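Local structure of fusolin (Unidentified entomopoxvirus, 4OW5) at residues G18-P23 and Y61-D66; N40-V45 and G50-A55; L46-T51 and T98-R103. The protein forms the crystalline spindles of entomopoxviruses that enhance virulence, and probably binds and oxidatively attacks chitin through a lytic polysaccharide monooxygenase domain. One frame throughout, in Å; residues are numbered along the deposited sequence.

Contact 1 (G18-P23 and Y61-D66). With EDO (1,2-ethanediol), chain D.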
ATOM      1  N   GLY A  18     -12.328   8.906  21.393  1.00 17.19           N
ATOM      2  CA  GLY A  18     -12.185   9.445  22.732  1.00 17.87           C
ATOM      3  C   GLY A  18     -10.772   9.488  23.248  1.00 19.70           C
ATOM      4  O   GLY A  18      -9.818   9.500  22.469  1.00 19.17           O
ATOM      5  N   GLY A  19     -10.664   9.492  24.575  1.00 15.89           N
ATOM      6  CA  GLY A  19      -9.400   9.592  25.282  1.00 15.23           C
ATOM      7  C   GLY A  19      -8.837  11.005  25.287  1.00 19.35           C
ATOM      8  O   GLY A  19      -7.742  11.195  25.791  1.00 20.53           O
ATOM      9  N   PHE A  20      -9.570  12.010  24.758  1.00 18.22           N
ATOM     10  CA  PHE A  20      -9.077  13.400  24.607  1.00 18.89           C
ATOM     11  C   PHE A  20      -9.617  14.362  25.681  1.00 24.72           C
ATOM     12  O   PHE A  20      -9.081  15.460  25.836  1.00 23.06           O
ATOM     13  CB  PHE A  20      -9.450  13.949  23.214  1.00 18.67           C
ATOM     14  CG  PHE A  20     -10.933  14.162  22.977  1.00 19.10           C
ATOM     15  CD1 PHE A  20     -11.568  15.306  23.432  1.00 20.64           C
ATOM     16  CD2 PHE A  20     -11.689  13.216  22.305  1.00 19.88           C
ATOM     17  CE1 PHE A  20     -12.932  15.498  23.227  1.00 21.87           C
ATOM     18  CE2 PHE A  20     -13.045  13.415  22.090  1.00 21.42           C
ATOM     19  CZ  PHE A  20     -13.662  14.556  22.555  1.00 20.38           C
ATOM     20  N   TRP A  21     -10.698  14.005  26.378  1.00 22.85           N
ATOM     21  CA  TRP A  21     -11.214  14.899  27.427  1.00 23.94           C
ATOM     22  C   TRP A  21     -10.246  15.007  28.594  1.00 29.44           C
ATOM     23  O   TRP A  21     -10.228  16.022  29.284  1.00 29.83           O
ATOM     24  CB  TRP A  21     -12.585  14.423  27.948  1.00 22.38           C
ATOM     25  CG  TRP A  21     -13.705  14.616  26.991  1.00 22.80           C
ATOM     26  CD1 TRP A  21     -14.529  13.656  26.493  1.00 25.04           C
ATOM     27  CD2 TRP A  21     -14.141  15.858  26.424  1.00 23.04           C
ATOM     28  NE1 TRP A  21     -15.420  14.220  25.610  1.00 24.82           N
ATOM     29  CE2 TRP A  21     -15.258  15.578  25.612  1.00 26.39           C
ATOM     30  CE3 TRP A  21     -13.682  17.175  26.508  1.00 24.60           C
ATOM     31  CZ2 TRP A  21     -15.880  16.566  24.836  1.00 26.47           C
ATOM     32  CZ3 TRP A  21     -14.348  18.162  25.805  1.00 26.09           C
ATOM     33  CH2 TRP A  21     -15.435  17.855  24.982  1.00 26.51           C
ATOM     34  N   TRP A  22      -9.474  13.952  28.832  1.00 26.54           N
ATOM     35  CA  TRP A  22      -8.546  13.887  29.951  1.00 27.53           C
ATOM     36  C   TRP A  22      -7.541  12.763  29.719  1.00 29.47           C
ATOM     37  O   TRP A  22      -7.978  11.699  29.279  1.00 30.41           O
ATOM     38  CB  TRP A  22      -9.324  13.619  31.263  1.00 28.38           C
ATOM     39  CG  TRP A  22      -8.502  13.912  32.471  1.00 30.91           C
ATOM     40  CD1 TRP A  22      -7.661  13.050  33.112  1.00 34.00           C
ATOM     41  CD2 TRP A  22      -8.201  15.214  32.973  1.00 31.65           C
ATOM     42  NE1 TRP A  22      -6.914  13.726  34.043  1.00 34.44           N
ATOM     43  CE2 TRP A  22      -7.226  15.061  33.979  1.00 36.25           C
ATOM     44  CE3 TRP A  22      -8.662  16.500  32.666  1.00 33.48           C
ATOM     45  CZ2 TRP A  22      -6.701  16.149  34.679  1.00 36.00           C
ATOM     46  CZ3 TRP A  22      -8.186  17.571  33.402  1.00 35.72           C
ATOM     47  CH2 TRP A  22      -7.205  17.393  34.383  1.00 36.41           C
ATOM     48  N   PRO A  23      -6.237  12.885  30.030  1.00 25.15           N
ATOM     49  CA  PRO A  23      -5.489  14.073  30.496  1.00 25.06           C
ATOM     50  C   PRO A  23      -5.536  15.232  29.481  1.00 29.04           C
ATOM     51  O   PRO A  23      -5.796  15.000  28.296  1.00 26.62           O
ATOM     52  CB  PRO A  23      -4.055  13.551  30.661  1.00 25.62           C
ATOM     53  CG  PRO A  23      -4.130  12.090  30.584  1.00 29.15           C
ATOM     54  CD  PRO A  23      -5.332  11.751  29.788  1.00 25.09           C
ATOM     55  N   TYR A  61     -11.895  21.484  21.744  1.00 11.46           N
ATOM     56  CA  TYR A  61     -12.912  22.125  20.900  1.00 12.08           C
ATOM     57  C   TYR A  61     -12.825  21.588  19.470  1.00 15.45           C
ATOM     58  O   TYR A  61     -13.848  21.354  18.821  1.00 14.65           O
ATOM     59  CB  TYR A  61     -12.751  23.647  20.907  1.00 11.91           C
ATOM     60  CG  TYR A  61     -13.715  24.395  20.018  1.00 12.52           C
ATOM     61  CD1 TYR A  61     -13.390  24.687  18.698  1.00 13.91           C
ATOM     62  CD2 TYR A  61     -14.871  24.964  20.538  1.00 13.52           C
ATOM     63  CE1 TYR A  61     -14.239  25.429  17.893  1.00 14.33           C
ATOM     64  CE2 TYR A  61     -15.742  25.701  19.736  1.00 14.82           C
ATOM     65  CZ  TYR A  61     -15.402  25.967  18.423  1.00 18.04           C
ATOM     66  OH  TYR A  61     -16.225  26.737  17.643  1.00 21.03           O
ATOM     67  N   MET A  62     -11.612  21.383  18.980  1.00 10.59           N
ATOM     68  CA  MET A  62     -11.416  20.820  17.635  1.00  9.79           C
ATOM     69  C   MET A  62     -12.088  19.422  17.516  1.00 14.00           C
ATOM     70  O   MET A  62     -12.716  19.114  16.500  1.00 15.28           O
ATOM     71  CB  MET A  62      -9.907  20.759  17.340  1.00 10.78           C
ATOM     72  CG  MET A  62      -9.559  19.968  16.129  1.00 12.32           C
ATOM     73  SD  MET A  62      -7.780  19.888  15.739  1.00 14.95           S
ATOM     74  CE  MET A  62      -7.144  19.374  17.242  1.00 13.17           C
ATOM     75  N   PHE A  63     -11.951  18.577  18.532  1.00 10.45           N
ATOM     76  CA  PHE A  63     -12.562  17.234  18.507  1.00 12.12           C
ATOM     77  C   PHE A  63     -14.088  17.246  18.762  1.00 15.29           C
ATOM     78  O   PHE A  63     -14.852  16.520  18.093  1.00 15.60           O
ATOM     79  CB  PHE A  63     -11.900  16.331  19.571  1.00 14.43           C
ATOM     80  CG  PHE A  63     -10.607  15.675  19.176  1.00 15.91           C
ATOM     81  CD1 PHE A  63      -9.580  16.406  18.616  1.00 22.09           C
ATOM     82  CD2 PHE A  63     -10.359  14.361  19.506  1.00 19.67           C
ATOM     83  CE1 PHE A  63      -8.370  15.795  18.278  1.00 22.61           C
ATOM     84  CE2 PHE A  63      -9.132  13.777  19.244  1.00 22.30           C
ATOM     85  CZ  PHE A  63      -8.169  14.478  18.577  1.00 20.48           C
ATOM     86  N   GLN A  64     -14.510  18.004  19.785  1.00 12.70           N
ATOM     87  CA  GLN A  64     -15.920  18.132  20.170  1.00 12.91           C
ATOM     88  C   GLN A  64     -16.768  18.688  19.061  1.00 15.11           C
ATOM     89  O   GLN A  64     -17.930  18.294  18.949  1.00 15.26           O
ATOM     90  CB  GLN A  64     -16.059  19.045  21.394  1.00 15.05           C
ATOM     91  CG  GLN A  64     -17.508  19.205  21.926  1.00 22.65           C
ATOM     92  CD  GLN A  64     -17.796  20.509  22.630  1.00 32.89           C
ATOM     93  OE1 GLN A  64     -17.393  21.588  22.191  1.00 27.33           O
ATOM     94  NE2 GLN A  64     -18.658  20.455  23.635  1.00 24.97           N
ATOM     95  N   GLN A  65     -16.230  19.609  18.241  1.00 11.80           N
ATOM     96  CA  GLN A  65     -17.014  20.250  17.167  1.00 11.67           C
ATOM     97  C   GLN A  65     -16.924  19.483  15.865  1.00 13.80           C
ATOM     98  O   GLN A  65     -16.855  20.099  14.808  1.00 13.17           O
ATOM     99  CB  GLN A  65     -16.520  21.695  16.972  1.00 13.00           C
ATOM    100  CG  GLN A  65     -16.796  22.584  18.185  1.00 24.63           C
ATOM    101  CD  GLN A  65     -18.272  22.843  18.362  1.00 44.35           C
ATOM    102  OE1 GLN A  65     -18.940  23.428  17.504  1.00 39.62           O
ATOM    103  NE2 GLN A  65     -18.857  22.303  19.401  1.00 38.51           N
ATOM    104  N   ASP A  66     -17.023  18.153  15.917  1.00 11.44           N
ATOM    105  CA  ASP A  66     -16.899  17.307  14.740  1.00 10.37           C
ATOM    106  C   ASP A  66     -18.060  17.499  13.763  1.00 13.27           C
ATOM    107  O   ASP A  66     -17.886  17.167  12.623  1.00 13.44           O
ATOM    108  CB  ASP A  66     -16.743  15.823  15.123  1.00 13.06           C
ATOM    109  CG  ASP A  66     -17.882  15.150  15.884  1.00 23.82           C
ATOM    110  OD1 ASP A  66     -18.828  15.868  16.336  1.00 25.31           O
ATOM    111  OD2 ASP A  66     -17.812  13.937  16.068  1.00 23.86           O
TER
HETATM  112  C1  EDO D 403     -17.178  11.687  23.569  1.00 45.53           C
HETATM  113  O1  EDO D 403     -17.222  13.038  23.170  1.00 45.41           O
HETATM  114  C2  EDO D 403     -15.738  11.172  23.501  1.00 44.99           C
HETATM  115  O2  EDO D 403     -15.673   9.989  22.727  1.00 43.85           O

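Contact 2 (N40-V45 and G50-A55). With EDO (1,2-ethanediol), chain E.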
ATOM      1  N   ASN A  40      -0.845  19.145  18.325  1.00 14.59           N
ATOM      2  CA  ASN A  40      -0.392  20.283  17.553  1.00 14.36           C
ATOM      3  C   ASN A  40      -1.137  21.541  17.991  1.00 18.40           C
ATOM      4  O   ASN A  40      -0.522  22.594  18.192  1.00 17.39           O
ATOM      5  CB  ASN A  40      -0.584  20.077  16.038  1.00 12.13           C
ATOM      6  CG  ASN A  40       0.716  19.950  15.294  1.00 23.72           C
ATOM      7  OD1 ASN A  40       1.707  19.449  15.820  1.00 20.00           O
ATOM      8  ND2 ASN A  40       0.795  20.508  14.110  1.00 19.12           N
ATOM      9  N   VAL A  41      -2.446  21.428  18.168  1.00 12.18           N
ATOM     10  CA  VAL A  41      -3.248  22.585  18.587  1.00 11.41           C
ATOM     11  C   VAL A  41      -2.902  22.946  20.032  1.00 13.74           C
ATOM     12  O   VAL A  41      -2.694  24.114  20.326  1.00 14.32           O
ATOM     13  CB  VAL A  41      -4.740  22.331  18.399  1.00 14.53           C
ATOM     14  CG1 VAL A  41      -5.553  23.477  19.005  1.00 15.13           C
ATOM     15  CG2 VAL A  41      -5.054  22.162  16.911  1.00 14.22           C
ATOM     16  N   TYR A  42      -2.839  21.963  20.914  1.00 11.60           N
ATOM     17  CA  TYR A  42      -2.442  22.167  22.305  1.00 11.82           C
ATOM     18  C   TYR A  42      -1.057  22.886  22.372  1.00 15.75           C
ATOM     19  O   TYR A  42      -0.930  23.930  23.014  1.00 13.80           O
ATOM     20  CB  TYR A  42      -2.384  20.803  23.008  1.00 12.49           C
ATOM     21  CG  TYR A  42      -2.012  20.834  24.475  1.00 13.20           C
ATOM     22  CD1 TYR A  42      -0.733  20.508  24.892  1.00 16.10           C
ATOM     23  CD2 TYR A  42      -2.973  21.060  25.450  1.00 14.89           C
ATOM     24  CE1 TYR A  42      -0.386  20.508  26.242  1.00 19.74           C
ATOM     25  CE2 TYR A  42      -2.641  21.073  26.811  1.00 16.40           C
ATOM     26  CZ  TYR A  42      -1.340  20.807  27.201  1.00 25.19           C
ATOM     27  OH  TYR A  42      -1.018  20.805  28.533  1.00 26.48           O
ATOM     28  N   ASN A  43      -0.072  22.378  21.642  1.00 13.27           N
ATOM     29  CA  ASN A  43       1.269  23.001  21.656  1.00 13.66           C
ATOM     30  C   ASN A  43       1.283  24.385  20.987  1.00 17.95           C
ATOM     31  O   ASN A  43       2.026  25.243  21.456  1.00 19.28           O
ATOM     32  CB  ASN A  43       2.313  22.092  21.023  1.00 11.59           C
ATOM     33  CG  ASN A  43       2.570  20.850  21.823  1.00 17.54           C
ATOM     34  OD1 ASN A  43       2.312  20.799  23.009  1.00 19.40           O
ATOM     35  ND2 ASN A  43       3.003  19.792  21.184  1.00 20.85           N
ATOM     36  N   LYS A  44       0.446  24.638  19.966  1.00 15.08           N
ATOM     37  CA  LYS A  44       0.352  25.946  19.296  1.00 14.99           C
ATOM     38  C   LYS A  44      -0.120  27.035  20.275  1.00 21.46           C
ATOM     39  O   LYS A  44       0.462  28.124  20.330  1.00 22.70           O
ATOM     40  CB  LYS A  44      -0.587  25.872  18.100  1.00 17.98           C
ATOM     41  CG  LYS A  44      -0.620  27.135  17.224  1.00 20.70           C
ATOM     42  CD  LYS A  44      -1.599  26.852  16.068  1.00 28.46           C
ATOM     43  CE  LYS A  44      -1.830  28.011  15.141  1.00 42.55           C
ATOM     44  NZ  LYS A  44      -2.632  27.581  13.967  1.00 55.29           N
ATOM     45  N   VAL A  45      -1.141  26.713  21.075  1.00 15.52           N
ATOM     46  CA  VAL A  45      -1.677  27.612  22.076  1.00 14.24           C
ATOM     47  C   VAL A  45      -0.641  27.861  23.166  1.00 17.49           C
ATOM     48  O   VAL A  45      -0.515  29.005  23.605  1.00 17.84           O
ATOM     49  CB  VAL A  45      -3.036  27.098  22.638  1.00 15.76           C
ATOM     50  CG1 VAL A  45      -3.545  27.975  23.781  1.00 15.08           C
ATOM     51  CG2 VAL A  45      -4.078  27.036  21.507  1.00 15.42           C
ATOM     52  N   GLY A  50      -0.756  30.866  25.832  1.00 22.71           N
ATOM     53  CA  GLY A  50      -1.920  30.341  26.521  1.00 21.09           C
ATOM     54  C   GLY A  50      -1.596  29.408  27.675  1.00 22.65           C
ATOM     55  O   GLY A  50      -0.535  28.786  27.706  1.00 22.31           O
ATOM     56  N   THR A  51      -2.521  29.310  28.642  1.00 18.40           N
ATOM     57  CA  THR A  51      -2.395  28.401  29.771  1.00 16.67           C
ATOM     58  C   THR A  51      -2.700  26.966  29.323  1.00 19.40           C
ATOM     59  O   THR A  51      -3.238  26.764  28.225  1.00 17.48           O
ATOM     60  CB  THR A  51      -3.375  28.807  30.909  1.00 22.12           C
ATOM     61  OG1 THR A  51      -4.723  28.746  30.421  1.00 20.09           O
ATOM     62  CG2 THR A  51      -3.090  30.204  31.475  1.00 21.47           C
ATOM     63  N   ILE A  52      -2.449  25.991  30.200  1.00 16.56           N
ATOM     64  CA  ILE A  52      -2.821  24.586  29.965  1.00 19.09           C
ATOM     65  C   ILE A  52      -4.333  24.484  29.632  1.00 19.42           C
ATOM     66  O   ILE A  52      -4.706  23.739  28.723  1.00 15.81           O
ATOM     67  CB  ILE A  52      -2.498  23.690  31.198  1.00 22.93           C
ATOM     68  CG1 ILE A  52      -0.995  23.469  31.339  1.00 24.49           C
ATOM     69  CG2 ILE A  52      -3.252  22.335  31.136  1.00 23.96           C
ATOM     70  CD1 ILE A  52      -0.633  23.035  32.816  1.00 31.33           C
ATOM     71  N   ASP A  53      -5.196  25.182  30.407  1.00 18.37           N
ATOM     72  CA  ASP A  53      -6.654  25.120  30.161  1.00 17.62           C
ATOM     73  C   ASP A  53      -7.041  25.749  28.830  1.00 19.85           C
ATOM     74  O   ASP A  53      -7.925  25.227  28.156  1.00 18.40           O
ATOM     75  CB  ASP A  53      -7.463  25.785  31.269  1.00 18.82           C
ATOM     76  CG  ASP A  53      -7.473  25.008  32.567  1.00 29.45           C
ATOM     77  OD1 ASP A  53      -6.791  23.964  32.643  1.00 30.06           O
ATOM     78  OD2 ASP A  53      -8.160  25.441  33.516  1.00 31.82           O
ATOM     79  N   GLN A  54      -6.421  26.848  28.459  1.00 18.23           N
ATOM     80  CA  GLN A  54      -6.689  27.450  27.136  1.00 19.18           C
ATOM     81  C   GLN A  54      -6.227  26.489  26.006  1.00 20.05           C
ATOM     82  O   GLN A  54      -6.928  26.325  24.998  1.00 19.14           O
ATOM     83  CB  GLN A  54      -5.983  28.786  27.005  1.00 20.33           C
ATOM     84  CG  GLN A  54      -6.658  29.869  27.838  1.00 22.24           C
ATOM     85  CD  GLN A  54      -5.855  31.139  27.824  1.00 31.15           C
ATOM     86  OE1 GLN A  54      -4.665  31.155  28.156  1.00 23.48           O
ATOM     87  NE2 GLN A  54      -6.455  32.223  27.391  1.00 32.47           N
ATOM     88  N   ALA A  55      -5.046  25.879  26.186  1.00 14.54           N
ATOM     89  CA  ALA A  55      -4.502  24.918  25.226  1.00 14.27           C
ATOM     90  C   ALA A  55      -5.374  23.640  25.148  1.00 15.90           C
ATOM     91  O   ALA A  55      -5.684  23.202  24.032  1.00 14.25           O
ATOM     92  CB  ALA A  55      -3.067  24.562  25.570  1.00 14.66           C
TER
HETATM   93  C1  EDO E 404       2.103  17.659  24.393  1.00 36.95           C
HETATM   94  O1  EDO E 404       2.684  18.860  24.877  1.00 37.32           O
HETATM   95  C2  EDO E 404       3.176  16.781  23.741  1.00 38.49           C
HETATM   96  O2  EDO E 404       3.655  17.366  22.531  1.00 40.16           O

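Contact 3 (L46-T51 and T98-R103)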
ATOM      1  N   LEU A  46       0.095  26.839  23.596  1.00 14.31           N
ATOM      2  CA  LEU A  46       1.117  27.010  24.636  1.00 15.45           C
ATOM      3  C   LEU A  46       2.240  27.897  24.129  1.00 21.43           C
ATOM      4  O   LEU A  46       2.750  28.701  24.885  1.00 20.46           O
ATOM      5  CB  LEU A  46       1.716  25.671  25.102  1.00 14.95           C
ATOM      6  CG  LEU A  46       0.808  24.760  25.959  1.00 17.41           C
ATOM      7  CD1 LEU A  46       1.514  23.483  26.267  1.00 17.05           C
ATOM      8  CD2 LEU A  46       0.395  25.423  27.269  1.00 19.74           C
ATOM      9  N   GLN A  47       2.646  27.730  22.856  1.00 21.47           N
ATOM     10  CA  GLN A  47       3.699  28.545  22.240  1.00 21.30           C
ATOM     11  C   GLN A  47       3.282  29.999  22.166  1.00 25.56           C
ATOM     12  O   GLN A  47       4.132  30.867  22.250  1.00 26.25           O
ATOM     13  CB  GLN A  47       4.025  28.037  20.816  1.00 22.22           C
ATOM     14  CG  GLN A  47       4.845  26.747  20.831  1.00 31.72           C
ATOM     15  CD  GLN A  47       6.298  26.936  21.218  1.00 47.04           C
ATOM     16  OE1 GLN A  47       6.779  28.045  21.452  1.00 41.89           O
ATOM     17  NE2 GLN A  47       7.030  25.840  21.292  1.00 41.30           N
ATOM     18  N   GLN A  48       1.987  30.268  21.978  1.00 22.26           N
ATOM     19  CA  GLN A  48       1.464  31.638  21.862  1.00 21.76           C
ATOM     20  C   GLN A  48       1.105  32.260  23.247  1.00 27.22           C
ATOM     21  O   GLN A  48       0.420  33.284  23.298  1.00 29.48           O
ATOM     22  CB  GLN A  48       0.244  31.666  20.942  1.00 21.91           C
ATOM     23  CG  GLN A  48       0.567  31.396  19.472  1.00 26.83           C
ATOM     24  CD  GLN A  48      -0.634  31.484  18.572  1.00 33.12           C
ATOM     25  OE1 GLN A  48      -1.685  32.015  18.948  1.00 33.99           O
ATOM     26  NE2 GLN A  48      -0.489  31.041  17.325  1.00 28.14           N
ATOM     27  N   GLY A  49       1.542  31.648  24.341  1.00 21.87           N
ATOM     28  CA  GLY A  49       1.299  32.197  25.678  1.00 23.04           C
ATOM     29  C   GLY A  49       0.064  31.737  26.429  1.00 27.71           C
ATOM     30  O   GLY A  49      -0.137  32.166  27.570  1.00 27.36           O
ATOM     31  N   GLY A  50      -0.756  30.866  25.832  1.00 22.71           N
ATOM     32  CA  GLY A  50      -1.920  30.341  26.521  1.00 21.09           C
ATOM     33  C   GLY A  50      -1.596  29.408  27.675  1.00 22.65           C
ATOM     34  O   GLY A  50      -0.535  28.786  27.706  1.00 22.31           O
ATOM     35  N   THR A  51      -2.521  29.310  28.642  1.00 18.40           N
ATOM     36  CA  THR A  51      -2.395  28.401  29.771  1.00 16.67           C
ATOM     37  C   THR A  51      -2.700  26.966  29.323  1.00 19.40           C
ATOM     38  O   THR A  51      -3.238  26.764  28.225  1.00 17.48           O
ATOM     39  CB  THR A  51      -3.375  28.807  30.909  1.00 22.12           C
ATOM     40  OG1 THR A  51      -4.723  28.746  30.421  1.00 20.09           O
ATOM     41  CG2 THR A  51      -3.090  30.204  31.475  1.00 21.47           C
ATOM     42  N   THR A  98      -8.782  28.498  11.606  1.00 12.49           N
ATOM     43  CA  THR A  98      -7.382  28.683  11.987  1.00 13.56           C
ATOM     44  C   THR A  98      -7.159  29.622  13.195  1.00 18.80           C
ATOM     45  O   THR A  98      -6.022  30.036  13.402  1.00 19.68           O
ATOM     46  CB  THR A  98      -6.611  29.268  10.766  1.00 20.99           C
ATOM     47  OG1 THR A  98      -7.043  30.619  10.578  1.00 22.89           O
ATOM     48  CG2 THR A  98      -6.825  28.482   9.471  1.00 22.96           C
ATOM     49  N   THR A  99      -8.193  29.979  13.961  1.00 16.54           N
ATOM     50  CA  THR A  99      -8.062  30.975  15.031  1.00 16.25           C
ATOM     51  C   THR A  99      -8.534  30.443  16.367  1.00 16.68           C
ATOM     52  O   THR A  99      -9.716  30.574  16.675  1.00 15.54           O
ATOM     53  CB  THR A  99      -8.905  32.207  14.625  1.00 26.90           C
ATOM     54  OG1 THR A  99     -10.215  31.788  14.245  1.00 27.86           O
ATOM     55  CG2 THR A  99      -8.306  32.958  13.475  1.00 26.88           C
ATOM     56  N   TRP A 100      -7.627  29.960  17.196  1.00 15.68           N
ATOM     57  CA  TRP A 100      -8.018  29.366  18.472  1.00 18.29           C
ATOM     58  C   TRP A 100      -8.751  30.348  19.405  1.00 19.93           C
ATOM     59  O   TRP A 100      -9.608  29.911  20.168  1.00 17.80           O
ATOM     60  CB  TRP A 100      -6.823  28.742  19.208  1.00 18.21           C
ATOM     61  CG  TRP A 100      -5.847  29.702  19.827  1.00 20.11           C
ATOM     62  CD1 TRP A 100      -4.686  30.143  19.275  1.00 22.92           C
ATOM     63  CD2 TRP A 100      -5.854  30.183  21.183  1.00 20.45           C
ATOM     64  NE1 TRP A 100      -3.998  30.921  20.178  1.00 22.51           N
ATOM     65  CE2 TRP A 100      -4.696  30.973  21.353  1.00 24.23           C
ATOM     66  CE3 TRP A 100      -6.741  30.047  22.263  1.00 21.58           C
ATOM     67  CZ2 TRP A 100      -4.385  31.603  22.568  1.00 23.33           C
ATOM     68  CZ3 TRP A 100      -6.404  30.624  23.477  1.00 22.83           C
ATOM     69  CH2 TRP A 100      -5.270  31.441  23.603  1.00 23.09           C
ATOM     70  N   ARG A 101      -8.476  31.656  19.291  1.00 17.60           N
ATOM     71  CA  ARG A 101      -9.114  32.653  20.152  1.00 18.95           C
ATOM     72  C   ARG A 101     -10.527  33.009  19.746  1.00 24.24           C
ATOM     73  O   ARG A 101     -11.252  33.528  20.588  1.00 26.22           O
ATOM     74  CB  ARG A 101      -8.282  33.961  20.166  1.00 17.94           C
ATOM     75  CG  ARG A 101      -6.966  33.819  20.880  1.00 25.55           C
ATOM     76  CD  ARG A 101      -6.229  35.144  20.955  1.00 34.20           C
ATOM     77  NE  ARG A 101      -4.851  34.994  21.427  1.00 49.68           N
ATOM     78  CZ  ARG A 101      -3.824  34.568  20.690  1.00 68.73           C
ATOM     79  NH1 ARG A 101      -4.005  34.211  19.419  1.00 53.99           N
ATOM     80  NH2 ARG A 101      -2.612  34.474  21.225  1.00 56.87           N
ATOM     81  N   ILE A 102     -10.926  32.755  18.483  1.00 20.25           N
ATOM     82  CA  ILE A 102     -12.231  33.157  17.938  1.00 19.46           C
ATOM     83  C   ILE A 102     -13.088  31.934  17.639  1.00 21.15           C
ATOM     84  O   ILE A 102     -12.737  31.114  16.778  1.00 17.53           O
ATOM     85  CB  ILE A 102     -12.031  34.018  16.663  1.00 22.83           C
ATOM     86  CG1 ILE A 102     -11.130  35.236  16.966  1.00 23.82           C
ATOM     87  CG2 ILE A 102     -13.372  34.492  16.107  1.00 21.77           C
ATOM     88  CD1 ILE A 102     -10.518  35.877  15.721  1.00 31.25           C
ATOM     89  N   ARG A 103     -14.255  31.882  18.281  1.00 18.19           N
ATOM     90  CA  ARG A 103     -15.185  30.777  18.179  1.00 19.84           C
ATOM     91  C   ARG A 103     -16.603  31.231  17.877  1.00 25.47           C
ATOM     92  O   ARG A 103     -17.137  32.016  18.649  1.00 26.10           O
ATOM     93  CB  ARG A 103     -15.232  30.055  19.503  1.00 16.49           C
ATOM     94  CG  ARG A 103     -14.019  29.294  19.798  1.00 19.31           C
ATOM     95  CD  ARG A 103     -14.135  28.753  21.184  1.00 17.41           C
ATOM     96  NE  ARG A 103     -12.963  27.952  21.514  1.00 16.19           N
ATOM     97  CZ  ARG A 103     -12.749  27.389  22.693  1.00 26.39           C
ATOM     98  NH1 ARG A 103     -13.632  27.521  23.672  1.00 24.27           N
ATOM     99  NH2 ARG A 103     -11.669  26.677  22.897  1.00 18.08           N
TER

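Contact 1 (G18-P23 and Y61-D66)
Phe20 and Phe63 make the apolar heart of this contact, where the loop after helix 10-17 leans on the last turn of helix 52-64. CB of Phe63 sits over the centre of the Phe20 ring, a CH-pi contact of 3.8 Å from CB to the ring centroid and only 7° off the ring normal. The two rings themselves meet obliquely, their planes at 55°, and the tightest touch is CD2 of Phe20 against CD2 of Phe63 at 3.3 Å. Phe20 reaches this place with CG held between its backbone N and carbonyl carbon (chi1 67°), which lays the ring under CB of Phe63.

Nearer the surface the packing is between an indole and the aliphatic part of Gln64. CH2 of Trp21, the far corner of its six-membered ring, rests against CB of Gln64 at 3.8 Å, while CE1 of Phe20 lies over the face of the Trp21 ring.

Two polar bonds accompany this packing. Trp21 NE1 donates to O1 of a 1,2-ethanediol, probably from the crystallisation liquor, at 3.3 Å, and Gln65 NE2 reaches Gln64 OE1 at 3.2 Å from above the carbonyl plane.

Asp335 of the second subunit packs on Trp21 and accepts from Gly19 N. Within the chain, Phe63 also touches Cys14, on helix 10-17, and its disulfide partner Cys34, on helix 32-47; the contact thus joins the loop to helix 52-64 where three helices of the monooxygenase domain converge.

Contact 2 (N40-V45 and G50-A55)
Val45 O accepts from Gly50 N at 2.9 Å, the bond that spans the tight turn of a helical hairpin: helix 32-47 ends here, and helix 52-64 starts almost at once. The second helix opens with a capping box. Thr51 OG1, at the N-cap, takes the N-H of Gln54 at 3.2 Å, and Gln54 OE1 returns the favour by accepting from Thr51 N at 2.9 Å, with the donor in the carbonyl plane on a lone pair. These reciprocal bonds fix the Gln54 amide and satisfy backbone N-H groups at the start of the helix.

Between the helices the fit is apolar and close. Ala55 points its methyl into the first helix, where CB lies 3.5 Å from CD2 of Tyr42 and also touches the Tyr42 carbonyl oxygen. Val45 comes in from one turn further on, its CG1 3.5 Å from CA of Ala55; that branch stands anti to the Val45 backbone N (chi1 175°). Gly50 turns its CA to CG1 of Val45, 4.0 Å away, where there is no room for a side chain.

On the side turned away from helix 52-64, Asn43 holds a 1,2-ethanediol with both ends of its amide, and its ND2 also bonds to Ile245 O of the second subunit. Tyr42 runs alongside Ile52, the two side chains pointing the same way, and the phenol OH ends 3.8 Å from CG2 of Ile52.

Contact 3 (L46-T51 and T98-R103)
A Schellman motif closes helix 32-47, and Gln48, the first residue to leave the helical path, reaches from it to a type I beta turn at Thr99 to Ile102. Its carboxamide oxygen is the meeting point. Trp100 NE1 donates to Gln48 OE1 at 2.8 Å; the oxygen lies in the indole plane, at the ring edge, while the nitrogen stands 49° out of the carbonyl plane. Arg101 NH1 donates to the same Gln48 OE1 at 3.2 Å, a more bent bond arriving almost end-on to the carbonyl from the opposite face. Two donors therefore hold one oxygen, and the nearby guanidinium would probably polarise the carbonyl.

Trp100 and Arg101 also brace each other. CG of Arg101 lies over the centre of the Trp100 ring, and the guanidinium comes round so that CZ2 of Trp100 sits 3.4 Å above its plane, offset toward the rim. That guanidinium is nearly parallel to the Gln48 amide, at 8°. With CG anti to its carbonyl carbon (chi1 -69°) and an extended chain beyond, Gln48 projects straight across to the turn.

Further along the loop, Arg103 NH2 bonds to Ser57 OG on helix 52-64. At the helix end itself Gly49 N bonds to Leu46 O at 3.2 Å, with Gly49 at positive phi as the C-prime residue expected of a Schellman motif.

In the fold
From the N terminus the chain passes helix 10-17 and the loop with 18-23, runs along helix 32-47, turns, and returns along helix 52-64. Contact 2 closes the short turn between those two helices and is nested inside the longer loop that contact 1 closes. Contact 3 starts on that same turn, sharing Gly50 and Thr51 with contact 2, and ends in the loop before strand 120-123, so it crosses contact 1. Met62 packs on Val41 between contacts 1 and 2, Tyr61 on Arg103 between 1 and 3, and Val45 on Trp100 between 2 and 3. Together they tie helices 32-47 and 52-64 to the loops after helix 10-17 and before strand 120-123; all touch the second subunit.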